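D-threo-3-hydroxyaspartate dehydratase (Delftia, PDB 3WQC) is a pyridoxal 5'-phosphate-dependent lyase that deaminates D-threo-3-hydroxyaspartate to oxaloacetate and ammonia, and also acts on other 3-hydroxyaspartate isomers and D-serine. Local coordinates at residues Asp146-Arg151 against Thr181-Ser186; Ala94-Ala98 against Leu117-Ser121; Thr228-Leu232 against Ala245-Phe251. One frame throughout, in Å; residues are numbered along the deposited sequence.

Contact 1 of 3, residues Asp146-Arg151 against Thr181-Ser186. With PLP (pyridoxal-5'-phosphate), chain J.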
ATOM      1  N   ASP B 146      -4.512 -17.097  22.041  1.00 11.15           N
ATOM      2  CA  ASP B 146      -4.181 -17.745  20.754  1.00 13.13           C
ATOM      3  C   ASP B 146      -5.060 -19.005  20.707  1.00 13.82           C
ATOM      4  O   ASP B 146      -4.884 -19.953  21.517  1.00 16.58           O
ATOM      5  CB  ASP B 146      -2.706 -18.162  20.758  1.00 13.54           C
ATOM      6  CG  ASP B 146      -2.311 -18.912  19.513  1.00 16.18           C
ATOM      7  OD1 ASP B 146      -3.186 -19.094  18.644  1.00 22.03           O
ATOM      8  OD2 ASP B 146      -1.129 -19.352  19.427  1.00 21.51           O
ATOM      9  N   THR B 147      -6.096 -19.004  19.866  1.00 14.90           N
ATOM     10  CA  THR B 147      -7.011 -20.137  19.750  1.00 16.23           C
ATOM     11  C   THR B 147      -6.748 -20.946  18.494  1.00 16.94           C
ATOM     12  O   THR B 147      -7.268 -22.067  18.389  1.00 21.74           O
ATOM     13  CB  THR B 147      -8.500 -19.699  19.774  1.00 14.20           C
ATOM     14  OG1 THR B 147      -8.737 -18.712  18.728  1.00 16.17           O
ATOM     15  CG2 THR B 147      -8.874 -19.108  21.116  1.00 17.25           C
ATOM     16  N   ASP B 148      -5.941 -20.443  17.535  1.00 16.83           N
ATOM     17  CA  ASP B 148      -5.715 -21.174  16.281  1.00 17.51           C
ATOM     18  C   ASP B 148      -4.290 -21.163  15.694  1.00 17.99           C
ATOM     19  O   ASP B 148      -4.089 -21.629  14.545  1.00 22.35           O
ATOM     20  CB  ASP B 148      -6.739 -20.687  15.242  1.00 19.99           C
ATOM     21  CG  ASP B 148      -6.371 -19.263  14.759  1.00 17.97           C
ATOM     22  OD1 ASP B 148      -5.578 -18.575  15.487  1.00 20.25           O
ATOM     23  OD2 ASP B 148      -6.904 -18.844  13.688  1.00 20.88           O
ATOM     24  N   GLY B 149      -3.292 -20.635  16.445  1.00 18.43           N
ATOM     25  CA  GLY B 149      -1.923 -20.586  16.022  1.00 20.72           C
ATOM     26  C   GLY B 149      -1.589 -19.479  15.046  1.00 20.46           C
ATOM     27  O   GLY B 149      -0.527 -19.477  14.449  1.00 21.25           O
ATOM     28  N   HIS B 150      -2.534 -18.560  14.837  1.00 18.83           N
ATOM     29  CA  HIS B 150      -2.389 -17.552  13.809  1.00 19.73           C
ATOM     30  C   HIS B 150      -1.285 -16.539  14.102  1.00 16.30           C
ATOM     31  O   HIS B 150      -0.488 -16.214  13.143  1.00 20.60           O
ATOM     32  CB  HIS B 150      -3.757 -16.796  13.633  1.00 20.50           C
ATOM     33  CG  HIS B 150      -3.730 -15.726  12.615  1.00 18.90           C
ATOM     34  ND1 HIS B 150      -3.536 -15.987  11.253  1.00 23.51           N
ATOM     35  CD2 HIS B 150      -4.007 -14.335  12.735  1.00 21.74           C
ATOM     36  CE1 HIS B 150      -3.592 -14.769  10.577  1.00 25.18           C
ATOM     37  NE2 HIS B 150      -3.891 -13.787  11.468  1.00 31.03           N
ATOM     38  N   ARG B 151      -1.250 -15.962  15.323  1.00 16.55           N
ATOM     39  CA  ARG B 151      -0.456 -14.732  15.500  1.00 14.63           C
ATOM     40  C   ARG B 151      -0.207 -14.570  17.051  1.00 13.71           C
ATOM     41  O   ARG B 151       0.478 -15.379  17.579  1.00 17.72           O
ATOM     42  CB  ARG B 151      -1.252 -13.492  14.966  1.00 17.46           C
ATOM     43  CG  ARG B 151      -0.415 -12.205  14.787  1.00 18.44           C
ATOM     44  CD  ARG B 151      -1.319 -11.275  13.990  1.00 16.01           C
ATOM     45  NE  ARG B 151      -2.489 -10.798  14.709  1.00 16.83           N
ATOM     46  CZ  ARG B 151      -3.557 -10.163  14.117  1.00 14.52           C
ATOM     47  NH1 ARG B 151      -3.631 -10.085  12.767  1.00 17.71           N
ATOM     48  NH2 ARG B 151      -4.504  -9.587  14.874  1.00 15.39           N
ATOM     49  N   THR B 181      -9.804 -13.022  21.265  1.00 10.93           N
ATOM     50  CA  THR B 181      -9.049 -13.851  20.358  1.00 10.70           C
ATOM     51  C   THR B 181      -9.457 -13.443  18.941  1.00 11.44           C
ATOM     52  O   THR B 181     -10.609 -12.944  18.760  1.00 12.46           O
ATOM     53  CB  THR B 181      -9.303 -15.386  20.570  1.00 11.94           C
ATOM     54  OG1 THR B 181      -8.298 -16.072  19.790  1.00 13.09           O
ATOM     55  CG2 THR B 181     -10.675 -15.793  20.147  1.00 13.53           C
ATOM     56  N   HIS B 182      -8.554 -13.657  17.967  1.00 12.28           N
ATOM     57  CA  HIS B 182      -8.875 -13.454  16.572  1.00 11.38           C
ATOM     58  C   HIS B 182      -8.463 -14.642  15.823  1.00 12.20           C
ATOM     59  O   HIS B 182      -7.211 -14.944  15.707  1.00 15.43           O
ATOM     60  CB  HIS B 182      -8.050 -12.230  16.110  1.00 13.02           C
ATOM     61  CG  HIS B 182      -8.060 -11.969  14.627  1.00 12.74           C
ATOM     62  ND1 HIS B 182      -9.217 -11.692  13.862  1.00 14.99           N
ATOM     63  CD2 HIS B 182      -6.976 -11.941  13.717  1.00 15.15           C
ATOM     64  CE1 HIS B 182      -8.794 -11.443  12.548  1.00 16.47           C
ATOM     65  NE2 HIS B 182      -7.500 -11.633  12.464  1.00 17.54           N
ATOM     66  N   ALA B 183      -9.434 -15.398  15.245  1.00 14.58           N
ATOM     67  CA  ALA B 183      -9.038 -16.650  14.580  1.00 16.34           C
ATOM     68  C   ALA B 183      -8.686 -16.371  13.115  1.00 15.51           C
ATOM     69  O   ALA B 183      -9.447 -16.720  12.191  1.00 17.83           O
ATOM     70  CB  ALA B 183     -10.097 -17.739  14.745  1.00 21.74           C
ATOM     71  N   GLY B 184      -7.583 -15.655  12.864  1.00 15.74           N
ATOM     72  CA  GLY B 184      -7.180 -15.200  11.504  1.00 14.83           C
ATOM     73  C   GLY B 184      -6.835 -16.328  10.556  1.00 15.64           C
ATOM     74  O   GLY B 184      -6.746 -16.098   9.339  1.00 17.70           O
ATOM     75  N   SER B 185      -6.678 -17.555  11.069  1.00 16.61           N
ATOM     76  CA  SER B 185      -6.426 -18.702  10.201  1.00 18.54           C
ATOM     77  C   SER B 185      -7.703 -19.003   9.429  1.00 16.59           C
ATOM     78  O   SER B 185      -7.599 -19.788   8.457  1.00 18.55           O
ATOM     79  CB  SER B 185      -6.030 -19.971  10.971  1.00 19.74           C
ATOM     80  OG  SER B 185      -7.134 -20.477  11.750  1.00 21.48           O
ATOM     81  N   SER B 186      -8.848 -18.371   9.724  1.00 15.89           N
ATOM     82  CA  SER B 186     -10.079 -18.565   8.927  1.00 15.74           C
ATOM     83  C   SER B 186      -9.845 -18.155   7.438  1.00 17.48           C
ATOM     84  O   SER B 186     -10.576 -18.653   6.534  1.00 17.90           O
ATOM     85  CB  SER B 186     -11.241 -17.783   9.533  1.00 17.38           C
ATOM     86  OG  SER B 186     -11.011 -16.361   9.364  1.00 17.95           O
TER
HETATM   87  N1  PLP J 402      -9.822  -8.614  15.495  1.00 12.46           N
HETATM   88  C2  PLP J 402      -8.512  -8.331  15.344  1.00 11.46           C
HETATM   89  C2A PLP J 402      -7.564  -8.413  16.518  1.00 13.68           C
HETATM   90  C3  PLP J 402      -8.033  -7.931  14.043  1.00 12.81           C
HETATM   91  O3  PLP J 402      -6.752  -7.629  13.903  1.00 15.43           O
HETATM   92  C4  PLP J 402      -8.982  -7.880  12.960  1.00 13.72           C
HETATM   93  C4A PLP J 402      -8.526  -7.448  11.680  1.00 21.05           C
HETATM   94  C5  PLP J 402     -10.349  -8.197  13.217  1.00 12.50           C
HETATM   95  C6  PLP J 402     -10.712  -8.634  14.499  1.00 12.80           C
HETATM   96  C5A PLP J 402     -11.379  -8.165  12.115  1.00 16.46           C
HETATM   97  O4P PLP J 402     -11.082  -9.271  11.144  1.00 15.07           O
HETATM   98  P   PLP J 402     -11.786  -9.180   9.708  1.00 13.99           P
HETATM   99  O1P PLP J 402     -13.205  -8.896  10.032  1.00 17.22           O
HETATM  100  O2P PLP J 402     -11.586 -10.547   9.152  1.00 15.05           O
HETATM  101  O3P PLP J 402     -11.197  -8.071   8.937  1.00 19.34           O
HETATM  102  O   HOH W   1      -5.864 -17.017  17.699  1.00 17.28           O
HETATM  103  O   HOH W   2      -5.628 -11.566  10.433  1.00 30.21           O
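His150 lays one face of its ring on Gly184. Gly184 CA sits 3.5 Å from the centroid of the His150 ring, almost on the ring normal, in a CH-pi contact. A CB on Gly184 would run into His150 NE2. The His182 ring is covered on both faces. The pyridine ring of PLP lies over one, with C3 above the ring centre. Gly184 N lies over the opposite face, nearer the rim. At the edge of the His182 ring, in its plane, water 2 links His182 NE2 and His150 NE2. The guanidinium of Arg151 lies with one face to His182, and its NH2 comes 3.6 Å from His182 CD2. The two planes are only 26° apart. At the guanidinium edge, Arg151 NH2 donates to PLP O3 over 3.1 Å. Arg151 NH1 is held by Asn328 of the second subunit. His182 ND1 is bonded to Gly226.

The segments lie at and just after the ends of neighbouring parallel strands 140-146 and 175-180, in the TIM-barrel domain of the alanine racemase type (fold-type III). Here His182 lies against the cofactor ring and Arg151 holds its O3.

Further out, Asp148 grips the start of the 3-10 turn. Its CG lies between the backbone N and carbonyl carbon (chi1 73°), which sends OD2 to Ser185. Ser185 N meets Asp148 OD2 at 2.9 Å, nearly along its C-O bond. Ser185 OG meets the same OD2 at 2.5 Å, on the anti side, tilted well out of the carboxylate plane. Both donors come from one face of the carboxylate. Asp148 OD1 accepts from His150 N in an Asx turn. Thr147 and Thr181 meet tip to tip, Thr147 OG1 donating to Thr181 OG1 over 2.9 Å; Thr181 OG1 is also bonded to Ile145 O.

Contact 2 of 3, residues Ala94-Ala98 against Leu117-Ser121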
ATOM      1  N   ALA B  94      -6.571  -3.255  19.646  1.00  9.23           N
ATOM      2  CA  ALA B  94      -6.380  -4.731  19.633  1.00  9.91           C
ATOM      3  C   ALA B  94      -5.040  -5.094  18.979  1.00 10.68           C
ATOM      4  O   ALA B  94      -4.990  -5.955  18.067  1.00 11.08           O
ATOM      5  CB  ALA B  94      -7.576  -5.437  18.956  1.00 11.61           C
ATOM      6  N   VAL B  95      -3.962  -4.496  19.480  1.00 10.29           N
ATOM      7  CA  VAL B  95      -2.598  -4.914  19.078  1.00 10.28           C
ATOM      8  C   VAL B  95      -1.815  -4.942  20.415  1.00  9.89           C
ATOM      9  O   VAL B  95      -1.909  -3.989  21.171  1.00 10.68           O
ATOM     10  CB  VAL B  95      -1.913  -3.892  18.109  1.00 10.31           C
ATOM     11  CG1 VAL B  95      -0.477  -4.290  17.801  1.00 11.43           C
ATOM     12  CG2 VAL B  95      -2.738  -3.840  16.798  1.00 12.55           C
ATOM     13  N   SER B  96      -1.039  -6.014  20.643  1.00  9.85           N
ATOM     14  CA  SER B  96      -0.260  -6.187  21.894  0.50  9.56           C
ATOM     15  C   SER B  96       0.400  -4.854  22.247  1.00  9.42           C
ATOM     16  O   SER B  96       1.149  -4.265  21.446  1.00 10.11           O
ATOM     17  CB  SER B  96       0.867  -7.202  21.617  0.50 13.53           C
ATOM     18  OG  SER B  96       0.406  -8.438  21.175  0.50 15.13           O
ATOM     19  N   MET B  97       0.183  -4.361  23.478  1.00 10.14           N
ATOM     20  CA  MET B  97       0.577  -2.997  23.839  1.00 10.51           C
ATOM     21  C   MET B  97       2.097  -2.862  23.929  1.00 11.13           C
ATOM     22  O   MET B  97       2.761  -3.670  24.664  1.00 12.38           O
ATOM     23  CB  MET B  97      -0.066  -2.631  25.177  1.00 12.04           C
ATOM     24  CG  MET B  97       0.252  -1.206  25.589  1.00 12.26           C
ATOM     25  SD  MET B  97      -0.383  -0.013  24.354  1.00 12.79           S
ATOM     26  CE  MET B  97       0.100   1.507  25.204  1.00 12.41           C
ATOM     27  N   ALA B  98       2.690  -1.824  23.279  1.00 10.17           N
ATOM     28  CA  ALA B  98       4.080  -1.512  23.438  1.00  9.80           C
ATOM     29  C   ALA B  98       4.223  -0.559  24.621  1.00 10.72           C
ATOM     30  O   ALA B  98       3.518   0.469  24.682  1.00 11.74           O
ATOM     31  CB  ALA B  98       4.564  -0.789  22.196  1.00 12.05           C
ATOM     32  N   LEU B 117      -6.663  -1.707  26.377  1.00 10.57           N
ATOM     33  CA  LEU B 117      -5.387  -2.210  25.815  1.00  8.84           C
ATOM     34  C   LEU B 117      -5.372  -3.737  25.929  1.00  9.50           C
ATOM     35  O   LEU B 117      -6.166  -4.295  26.732  1.00 10.50           O
ATOM     36  CB  LEU B 117      -4.184  -1.630  26.628  1.00 10.07           C
ATOM     37  CG  LEU B 117      -4.229  -0.115  26.775  1.00 10.45           C
ATOM     38  CD1 LEU B 117      -3.029   0.356  27.616  1.00 13.17           C
ATOM     39  CD2 LEU B 117      -4.145   0.546  25.333  1.00 11.83           C
ATOM     40  N   ILE B 118      -4.462  -4.397  25.216  1.00  9.43           N
ATOM     41  CA  ILE B 118      -4.374  -5.852  25.283  1.00  8.76           C
ATOM     42  C   ILE B 118      -2.928  -6.230  25.509  1.00  9.82           C
ATOM     43  O   ILE B 118      -1.982  -5.552  25.062  1.00 10.70           O
ATOM     44  CB  ILE B 118      -4.971  -6.545  24.022  1.00  8.42           C
ATOM     45  CG1 ILE B 118      -4.065  -6.433  22.797  1.00 10.54           C
ATOM     46  CG2 ILE B 118      -6.400  -6.011  23.752  1.00 10.53           C
ATOM     47  CD1 ILE B 118      -4.585  -7.292  21.621  1.00 10.93           C
ATOM     48  N   VAL B 119      -2.724  -7.370  26.186  1.00  8.51           N
ATOM     49  CA  VAL B 119      -1.374  -7.935  26.392  1.00  8.81           C
ATOM     50  C   VAL B 119      -1.459  -9.454  26.240  1.00  8.88           C
ATOM     51  O   VAL B 119      -2.532 -10.061  26.415  1.00 10.01           O
ATOM     52  CB  VAL B 119      -0.723  -7.592  27.776  1.00 10.12           C
ATOM     53  CG1 VAL B 119      -0.601  -6.077  27.917  1.00 10.68           C
ATOM     54  CG2 VAL B 119      -1.493  -8.193  28.937  1.00 11.55           C
ATOM     55  N   ASP B 120      -0.284 -10.073  26.128  1.00  9.49           N
ATOM     56  CA  ASP B 120      -0.161 -11.550  26.127  1.00  8.61           C
ATOM     57  C   ASP B 120       1.097 -12.033  26.837  1.00  8.90           C
ATOM     58  O   ASP B 120       1.496 -13.205  26.628  1.00 11.43           O
ATOM     59  CB  ASP B 120      -0.275 -12.151  24.730  1.00 10.87           C
ATOM     60  CG  ASP B 120       0.879 -11.834  23.850  1.00 14.54           C
ATOM     61  OD1 ASP B 120       1.826 -11.122  24.247  1.00 13.94           O
ATOM     62  OD2 ASP B 120       0.894 -12.339  22.677  1.00 18.85           O
ATOM     63  N   SER B 121       1.667 -11.168  27.714  1.00  8.73           N
ATOM     64  CA  SER B 121       2.885 -11.538  28.367  1.00  9.18           C
ATOM     65  C   SER B 121       2.917 -10.924  29.777  1.00  9.64           C
ATOM     66  O   SER B 121       2.314  -9.879  30.015  1.00 10.12           O
ATOM     67  CB  SER B 121       4.128 -11.105  27.556  1.00 10.28           C
ATOM     68  OG  SER B 121       4.213  -9.680  27.505  1.00 10.70           O
TER
HETATM   69  O   HOH W   3      -3.250  -2.722  23.261  1.00 10.73           O
HETATM   70  O   HOH W   4       2.263 -10.157  20.860  1.00 31.74           O
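Met97 crosses Leu117 and is bonded to the backbone of Ile118, where the loop after strand 90-93 meets the end of strand 114-119. These strands are parallel neighbours in the TIM-barrel domain. Helix 102-110 connects them in a beta-alpha-beta unit, and this contact lies at the carboxyl ends of its strands.

The Met97 side chain can be followed outward. Its CB is 3.5 Å from Ile118 O and also borders Val119 CG1. CG stands anti to the backbone N (chi1 -178°), and the chain then bends at chi2 (61°). That bend carries the chain over Leu117. Met97 CG approaches Leu117 CD1 at 4.2 Å. Met97 SD is nearest to the other methyl, 3.9 Å from Leu117 CD2. The terminal CE returns to Leu117 CD1 at 4.1 Å. These contacts with Leu117 are apolar. Leu102 and Ala105 of helix 102-110 touch both Met97 and Leu117.

At the root of Met97 is the direct hydrogen bond of the contact. Met97 N donates to Ile118 O over 2.9 Å, nearly along the C=O axis.

Ile118 buries the most surface. Its CD1 reaches to the 94-98 loop and lies mainly against backbone, Ala94 C and Val95 N, with Ala94 CB a little further off. Ile118 CD1 is 3.5 Å from Ala94 C. Ala94 also touches PLP, so this packing backs the cofactor pocket. Ile275 of the second subunit packs on Val95 and Ser96.

A water completes the join: water 3 accepts from Ile118 N at 2.8 Å and donates to Val95 O.

Contact 3 of 3, residues Thr228-Leu232 against Ala245-Phe251. With PLP (pyridoxal-5'-phosphate), chain J.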
ATOM      1  N   THR B 228     -14.087 -11.806  10.153  1.00 15.29           N
ATOM      2  CA  THR B 228     -15.325 -11.734   9.375  1.00 15.46           C
ATOM      3  C   THR B 228     -15.792 -13.176   9.050  1.00 16.15           C
ATOM      4  O   THR B 228     -16.977 -13.462   9.187  1.00 17.67           O
ATOM      5  CB  THR B 228     -15.129 -10.816   8.119  1.00 14.26           C
ATOM      6  OG1 THR B 228     -15.306  -9.485   8.588  1.00 14.51           O
ATOM      7  CG2 THR B 228     -16.254 -11.124   7.079  1.00 17.09           C
ATOM      8  N   PRO B 229     -14.892 -14.058   8.549  1.00 14.60           N
ATOM      9  CA  PRO B 229     -15.445 -15.408   8.171  1.00 18.60           C
ATOM     10  C   PRO B 229     -16.065 -16.152   9.382  1.00 17.11           C
ATOM     11  O   PRO B 229     -17.091 -16.822   9.222  1.00 20.96           O
ATOM     12  CB  PRO B 229     -14.223 -16.126   7.622  1.00 18.78           C
ATOM     13  CG  PRO B 229     -13.299 -14.961   7.116  1.00 16.61           C
ATOM     14  CD  PRO B 229     -13.483 -13.879   8.135  1.00 16.94           C
ATOM     15  N   THR B 230     -15.388 -16.127  10.549  1.00 17.40           N
ATOM     16  CA  THR B 230     -15.945 -16.884  11.708  1.00 18.24           C
ATOM     17  C   THR B 230     -17.136 -16.156  12.279  1.00 19.54           C
ATOM     18  O   THR B 230     -18.044 -16.807  12.799  1.00 18.62           O
ATOM     19  CB  THR B 230     -14.924 -17.138  12.826  1.00 18.36           C
ATOM     20  OG1 THR B 230     -14.269 -15.896  13.192  1.00 18.83           O
ATOM     21  CG2 THR B 230     -13.865 -18.125  12.313  1.00 20.33           C
ATOM     22  N   ALA B 231     -17.194 -14.818  12.186  1.00 16.94           N
ATOM     23  CA  ALA B 231     -18.438 -14.114  12.639  1.00 15.85           C
ATOM     24  C   ALA B 231     -19.667 -14.606  11.874  1.00 18.78           C
ATOM     25  O   ALA B 231     -20.766 -14.771  12.428  1.00 21.94           O
ATOM     26  CB  ALA B 231     -18.347 -12.600  12.536  1.00 19.84           C
ATOM     27  N   LEU B 232     -19.471 -14.770  10.559  1.00 18.21           N
ATOM     28  CA  LEU B 232     -20.564 -15.176   9.665  1.00 19.12           C
ATOM     29  C   LEU B 232     -20.890 -16.664   9.700  1.00 19.93           C
ATOM     30  O   LEU B 232     -21.991 -17.090   9.305  1.00 29.99           O
ATOM     31  CB  LEU B 232     -20.273 -14.728   8.244  1.00 21.13           C
ATOM     32  CG  LEU B 232     -20.298 -13.169   8.109  1.00 20.68           C
ATOM     33  CD1 LEU B 232     -19.745 -12.744   6.712  1.00 20.95           C
ATOM     34  CD2 LEU B 232     -21.671 -12.540   8.402  1.00 22.28           C
ATOM     35  N   ALA B 245     -15.515  -7.676  13.890  1.00 14.50           N
ATOM     36  CA  ALA B 245     -15.356  -8.007  12.437  1.00 13.69           C
ATOM     37  C   ALA B 245     -15.209  -6.652  11.756  1.00 13.43           C
ATOM     38  O   ALA B 245     -15.728  -5.632  12.244  1.00 13.37           O
ATOM     39  CB  ALA B 245     -16.635  -8.664  11.880  1.00 15.32           C
ATOM     40  N   GLY B 246     -14.399  -6.645  10.711  1.00 13.78           N
ATOM     41  CA  GLY B 246     -14.115  -5.338  10.031  1.00 15.44           C
ATOM     42  C   GLY B 246     -14.297  -5.415   8.525  1.00 12.88           C
ATOM     43  O   GLY B 246     -14.925  -4.495   7.965  1.00 14.50           O
ATOM     44  N   VAL B 247     -13.690  -6.383   7.834  1.00 12.25           N
ATOM     45  CA  VAL B 247     -13.626  -6.299   6.346  1.00 12.46           C
ATOM     46  C   VAL B 247     -15.030  -6.449   5.795  1.00 13.81           C
ATOM     47  O   VAL B 247     -15.273  -5.975   4.670  1.00 14.36           O
ATOM     48  CB  VAL B 247     -12.659  -7.321   5.731  1.00 13.20           C
ATOM     49  CG1 VAL B 247     -13.163  -8.790   5.875  1.00 14.94           C
ATOM     50  CG2 VAL B 247     -12.334  -6.922   4.287  1.00 15.31           C
ATOM     51  N   TYR B 248     -15.945  -7.093   6.517  1.00 13.76           N
ATOM     52  CA  TYR B 248     -17.328  -7.292   6.026  1.00 13.73           C
ATOM     53  C   TYR B 248     -17.984  -5.994   5.558  1.00 13.72           C
ATOM     54  O   TYR B 248     -18.956  -6.060   4.784  1.00 17.32           O
ATOM     55  CB  TYR B 248     -18.194  -7.942   7.154  1.00 14.24           C
ATOM     56  CG  TYR B 248     -18.652  -6.878   8.134  1.00 14.88           C
ATOM     57  CD1 TYR B 248     -17.843  -6.429   9.198  1.00 13.98           C
ATOM     58  CD2 TYR B 248     -19.937  -6.265   8.005  1.00 14.61           C
ATOM     59  CE1 TYR B 248     -18.238  -5.410  10.048  1.00 16.06           C
ATOM     60  CE2 TYR B 248     -20.307  -5.231   8.820  1.00 16.59           C
ATOM     61  CZ  TYR B 248     -19.527  -4.835   9.878  1.00 12.52           C
ATOM     62  OH  TYR B 248     -19.921  -3.830  10.725  1.00 16.34           O
ATOM     63  N   VAL B 249     -17.618  -4.842   6.083  1.00 14.19           N
ATOM     64  CA  VAL B 249     -18.293  -3.619   5.743  1.00 14.92           C
ATOM     65  C   VAL B 249     -18.266  -3.421   4.223  1.00 14.12           C
ATOM     66  O   VAL B 249     -19.296  -2.928   3.625  1.00 16.07           O
ATOM     67  CB  VAL B 249     -17.750  -2.394   6.565  1.00 15.14           C
ATOM     68  CG1 VAL B 249     -16.296  -1.999   6.177  1.00 15.39           C
ATOM     69  CG2 VAL B 249     -18.665  -1.156   6.433  1.00 18.13           C
ATOM     70  N   PHE B 250     -17.130  -3.797   3.608  1.00 14.86           N
ATOM     71  CA  PHE B 250     -17.028  -3.745   2.141  1.00 13.13           C
ATOM     72  C   PHE B 250     -17.003  -5.076   1.449  1.00 15.16           C
ATOM     73  O   PHE B 250     -17.395  -5.181   0.258  1.00 17.20           O
ATOM     74  CB  PHE B 250     -15.744  -2.955   1.703  1.00 14.49           C
ATOM     75  CG  PHE B 250     -15.683  -1.545   2.279  1.00 13.86           C
ATOM     76  CD1 PHE B 250     -16.855  -0.715   2.417  1.00 14.44           C
ATOM     77  CD2 PHE B 250     -14.437  -1.008   2.613  1.00 14.74           C
ATOM     78  CE1 PHE B 250     -16.755   0.612   2.911  1.00 15.39           C
ATOM     79  CE2 PHE B 250     -14.345   0.319   3.070  1.00 16.18           C
ATOM     80  CZ  PHE B 250     -15.487   1.110   3.250  1.00 14.37           C
ATOM     81  N   PHE B 251     -16.450  -6.115   2.094  1.00 15.09           N
ATOM     82  CA  PHE B 251     -16.053  -7.343   1.462  1.00 13.24           C
ATOM     83  C   PHE B 251     -15.002  -7.129   0.356  1.00 15.14           C
ATOM     84  O   PHE B 251     -14.595  -5.971   0.115  1.00 15.41           O
ATOM     85  CB  PHE B 251     -17.267  -8.219   0.943  1.00 15.72           C
ATOM     86  CG  PHE B 251     -18.097  -8.786   2.070  1.00 15.20           C
ATOM     87  CD1 PHE B 251     -17.512  -9.719   2.954  1.00 16.90           C
ATOM     88  CD2 PHE B 251     -19.444  -8.446   2.211  1.00 18.03           C
ATOM     89  CE1 PHE B 251     -18.300 -10.358   3.941  1.00 17.44           C
ATOM     90  CE2 PHE B 251     -20.231  -9.058   3.228  1.00 18.32           C
ATOM     91  CZ  PHE B 251     -19.639 -10.016   4.062  1.00 18.43           C
TER
HETATM   92  N1  PLP J 402      -9.822  -8.614  15.495  1.00 12.46           N
HETATM   93  C2  PLP J 402      -8.512  -8.331  15.344  1.00 11.46           C
HETATM   94  C2A PLP J 402      -7.564  -8.413  16.518  1.00 13.68           C
HETATM   95  C3  PLP J 402      -8.033  -7.931  14.043  1.00 12.81           C
HETATM   96  O3  PLP J 402      -6.752  -7.629  13.903  1.00 15.43           O
HETATM   97  C4  PLP J 402      -8.982  -7.880  12.960  1.00 13.72           C
HETATM   98  C4A PLP J 402      -8.526  -7.448  11.680  1.00 21.05           C
HETATM   99  C5  PLP J 402     -10.349  -8.197  13.217  1.00 12.50           C
HETATM  100  C6  PLP J 402     -10.712  -8.634  14.499  1.00 12.80           C
HETATM  101  C5A PLP J 402     -11.379  -8.165  12.115  1.00 16.46           C
HETATM  102  O4P PLP J 402     -11.082  -9.271  11.144  1.00 15.07           O
HETATM  103  P   PLP J 402     -11.786  -9.180   9.708  1.00 13.99           P
HETATM  104  O1P PLP J 402     -13.205  -8.896  10.032  1.00 17.22           O
HETATM  105  O2P PLP J 402     -11.586 -10.547   9.152  1.00 15.05           O
HETATM  106  O3P PLP J 402     -11.197  -8.071   8.937  1.00 19.34           O
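Thr228 buries far more surface here than any other residue, and its OG1 has two polar partners. OG1 donates to PLP O1P over 2.6 Å. The same OG1 accepts from Tyr248 N at 3.2 Å, a bent bond of 142°. One hydroxyl thus ties the phosphate to the opposite segment. The first torsion (chi1 -83°) puts OG1 beside Thr228's own backbone N, so both can reach the phosphate. Thr228 N points straight at PLP O2P, 3.0 Å away. Because Thr228 is the first residue of helix 228-233, the helix dipole probably adds to the attraction for the phosphate.

Ala245 faces the threonine, its CB 3.6 Å from Thr228 OG1. The next two backbone N atoms also bind the phosphate. Gly246 N donates to PLP O1P over 2.6 Å, and Val247 N to PLP O3P. Such a cup of backbone N-H groups and a hydroxyl is a common way to hold the phosphate of PLP.

Phe251 packs against the methyl of Thr228. Its CE1 is 3.8 Å from Thr228 CG2, and Leu232 CD1 meets the ring at its edge, 3.8 Å from CZ of Phe251. A valine in place of Thr228 would probably leave PLP O1P short of a donor and Tyr248 N without its acceptor.

Met37 of helix 27-44 touches Leu232 and Tyr248, and Asn33 and Arg36 of that helix pack on Phe251. Met255 of helix 253-258 touches Thr228 and Val247. Ala245, just beyond strand 242-243, is backbone-bonded to His51.

All three contacts lie in the barrel domain of the alanine racemase type. Along the chain they come in series: contact 2 closes first, then contact 1, then contact 3. Contacts 1 and 2 join loops and strand ends of the parallel sheet, and strand 140-146 pairs with 114-119 and 175-180. Their centres are about 15 Å apart, and both touch the second subunit. Contact 3 is about 15 Å from contact 1, centre to centre, and meets it where Ser186 packs on Pro229 and Thr230. Contacts 2 and 3 are about 22 Å apart between centres. PLP touches all three: contact 3 holds its phosphate, while contact 1 lays His182 against its ring and bonds its O3.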